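Local coordinates for haloacid dehalogenase-like hydrolase (Salmonella enterica subsp. enterica serovar Typhi, PDB 4EZE), which probably hydrolyses O-phosphoserine to serine and phosphate with the help of magnesium, the last step of serine biosynthesis, at residues Ile29-Ile34 / Asn302-Glu307. Residues are numbered along the deposited sequence; the frame is centred on the assembly and turned at random.
Sequences ITTQDI and NYHGFE
I29, at the end of strand 23-29, and H304, in the loop after strand 299-301, have CA atoms 8.5 Å apart. The gap is bridged mainly by the H304 side chain. The CG2 methyl of I29 packs over one face of the H304 imidazole in a CH-pi contact. I29 CG2 lies 3.8 Å from the centroid of the H304 ring, 17° off the ring normal. I29 CG2 is displaced toward the rim and lies 3.6 Å from H304 NE2. This methyl is the branch anti to the backbone N of I29, while CG1 lies beside that N (chi1 -53°), and the CG1-CD1 arm runs away from H304. The carbon CE1 of H304 also comes within 3.5 Å of the carbonyl O of I29. T31 adds only a loose touch, T31 CG2 to NE2 of H304 at 4.4 Å.

Each loop has its own internal brace. T30 OG1 accepts from Q32 N in an ST turn, and G305 N donates to E307 OE2 at 3.0 Å on the syn side, tilted 32° out of the carboxylate plane. D97 links both partners: its carboxylate takes a hydrogen bond from H304 ND1, and its backbone bonds to I29. The contact thus joins the N-terminal antiparallel sheet to the parallel HAD sheet, where strand 299-301 is outermost. Helix 34-45 follows the first loop, and T67 of strand 67-75 touches both I29 and E307.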
loop_
_atom_site.group_PDB
_atom_site.type_symbol
_atom_site.label_atom_id
_atom_site.label_comp_id
_atom_site.label_asym_id
_atom_site.label_seq_id
_atom_site.Cartn_x
_atom_site.Cartn_y
_atom_site.Cartn_z
ATOM N N ILE A 29 -3.753 -14.086 -10.764
ATOM C CA ILE A 29 -3.817 -13.150 -11.876
ATOM C C ILE A 29 -2.504 -13.136 -12.622
ATOM O O ILE A 29 -1.446 -12.849 -12.048
ATOM C CB ILE A 29 -4.069 -11.707 -11.397
ATOM C CG1 ILE A 29 -5.308 -11.638 -10.495
ATOM C CG2 ILE A 29 -4.188 -10.784 -12.594
ATOM C CD1 ILE A 29 -5.016 -11.909 -9.029
ATOM N N THR A 30 -2.580 -13.371 -13.921
ATOM C CA THR A 30 -1.397 -13.500 -14.705
ATOM C C THR A 30 -1.622 -13.021 -16.132
ATOM O O THR A 30 -2.746 -13.024 -16.596
ATOM C CB THR A 30 -1.022 -14.977 -14.762
ATOM O OG1 THR A 30 0.220 -15.101 -15.439
ATOM C CG2 THR A 30 -2.096 -15.770 -15.517
ATOM N N THR A 31 -0.554 -12.630 -16.842
ATOM C CA THR A 31 -0.674 -12.337 -18.290
ATOM C C THR A 31 -0.580 -13.585 -19.173
ATOM O O THR A 31 -0.849 -13.515 -20.380
ATOM C CB THR A 31 0.388 -11.343 -18.766
ATOM O OG1 THR A 31 1.686 -11.847 -18.400
ATOM C CG2 THR A 31 0.144 -9.951 -18.113
ATOM N N GLN A 32 -0.199 -14.713 -18.570
ATOM C CA GLN A 32 -0.068 -15.978 -19.285
ATOM C C GLN A 32 -1.451 -16.501 -19.668
ATOM O O GLN A 32 -2.414 -16.316 -18.920
ATOM C CB GLN A 32 0.705 -17.004 -18.427
ATOM C CG GLN A 32 0.606 -18.432 -18.947
ATOM C CD GLN A 32 1.737 -19.377 -18.508
ATOM O OE1 GLN A 32 2.179 -20.203 -19.306
ATOM N NE2 GLN A 32 2.189 -19.281 -17.242
ATOM N N ASP A 33 -1.562 -17.102 -20.851
ATOM C CA ASP A 33 -2.812 -17.745 -21.266
ATOM C C ASP A 33 -3.341 -18.518 -20.049
ATOM O O ASP A 33 -2.620 -19.324 -19.450
ATOM C CB ASP A 33 -2.537 -18.703 -22.444
ATOM C CG ASP A 33 -3.763 -19.535 -22.843
ATOM O OD1 ASP A 33 -4.567 -19.068 -23.681
ATOM O OD2 ASP A 33 -3.909 -20.675 -22.347
ATOM N N ILE A 34 -4.585 -18.278 -19.663
ATOM C CA ILE A 34 -5.103 -18.896 -18.434
ATOM C C ILE A 34 -5.206 -20.433 -18.442
ATOM O O ILE A 34 -4.961 -21.091 -17.421
ATOM C CB ILE A 34 -6.420 -18.240 -17.984
ATOM C CG1 ILE A 34 -6.154 -16.777 -17.616
ATOM C CG2 ILE A 34 -7.008 -18.969 -16.783
ATOM C CD1 ILE A 34 -7.391 -16.019 -17.190
ATOM N N ASN A 302 2.586 -7.438 -6.845
ATOM C CA ASN A 302 3.926 -7.330 -7.388
ATOM C C ASN A 302 3.966 -7.033 -8.860
ATOM O O ASN A 302 4.920 -6.425 -9.314
ATOM C CB ASN A 302 4.726 -8.619 -7.111
ATOM C CG ASN A 302 4.923 -8.841 -5.636
ATOM O OD1 ASN A 302 5.205 -7.887 -4.930
ATOM N ND2 ASN A 302 4.755 -10.091 -5.152
ATOM N N TYR A 303 2.956 -7.464 -9.616
ATOM C CA TYR A 303 2.996 -7.287 -11.079
ATOM C C TYR A 303 1.761 -6.629 -11.702
ATOM O O TYR A 303 1.637 -6.613 -12.912
ATOM C CB TYR A 303 3.232 -8.634 -11.795
ATOM C CG TYR A 303 4.443 -9.367 -11.279
ATOM C CD1 TYR A 303 5.724 -9.033 -11.697
ATOM C CD2 TYR A 303 4.297 -10.395 -10.362
ATOM C CE1 TYR A 303 6.835 -9.692 -11.188
ATOM C CE2 TYR A 303 5.379 -11.065 -9.863
ATOM C CZ TYR A 303 6.645 -10.723 -10.267
ATOM O OH TYR A 303 7.696 -11.434 -9.719
ATOM N N HIS A 304 0.829 -6.116 -10.906
ATOM C CA HIS A 304 -0.341 -5.455 -11.483
ATOM C C HIS A 304 -0.590 -4.206 -10.684
ATOM O O HIS A 304 0.296 -3.771 -9.969
ATOM C CB HIS A 304 -1.554 -6.393 -11.479
ATOM C CG HIS A 304 -1.392 -7.570 -12.398
ATOM N ND1 HIS A 304 -0.741 -8.726 -12.021
ATOM C CD2 HIS A 304 -1.770 -7.752 -13.688
ATOM C CE1 HIS A 304 -0.730 -9.574 -13.038
ATOM N NE2 HIS A 304 -1.359 -9.012 -14.057
ATOM N N GLY A 305 -1.772 -3.614 -10.793
ATOM C CA GLY A 305 -2.020 -2.366 -10.076
ATOM C C GLY A 305 -3.029 -2.581 -8.976
ATOM O O GLY A 305 -3.391 -3.714 -8.671
ATOM N N PHE A 306 -3.486 -1.491 -8.387
ATOM C CA PHE A 306 -4.407 -1.544 -7.267
ATOM C C PHE A 306 -5.824 -1.991 -7.693
ATOM O O PHE A 306 -6.712 -2.179 -6.846
ATOM C CB PHE A 306 -4.478 -0.175 -6.601
ATOM C CG PHE A 306 -3.366 0.092 -5.636
ATOM C CD1 PHE A 306 -3.317 -0.551 -4.417
ATOM C CD2 PHE A 306 -2.386 1.007 -5.936
ATOM C CE1 PHE A 306 -2.285 -0.300 -3.522
ATOM C CE2 PHE A 306 -1.368 1.292 -5.041
ATOM C CZ PHE A 306 -1.316 0.637 -3.820
ATOM N N GLU A 307 -6.060 -2.159 -8.987
ATOM C CA GLU A 307 -7.348 -2.739 -9.388
ATOM C C GLU A 307 -7.532 -4.046 -8.623
ATOM O O GLU A 307 -8.660 -4.395 -8.245
ATOM C CB GLU A 307 -7.453 -2.933 -10.902
ATOM C CG GLU A 307 -6.565 -4.043 -11.475
ATOM C CD GLU A 307 -5.127 -3.600 -11.664
ATOM O OE1 GLU A 307 -4.815 -2.471 -11.222
ATOM O OE2 GLU A 307 -4.315 -4.368 -12.262
#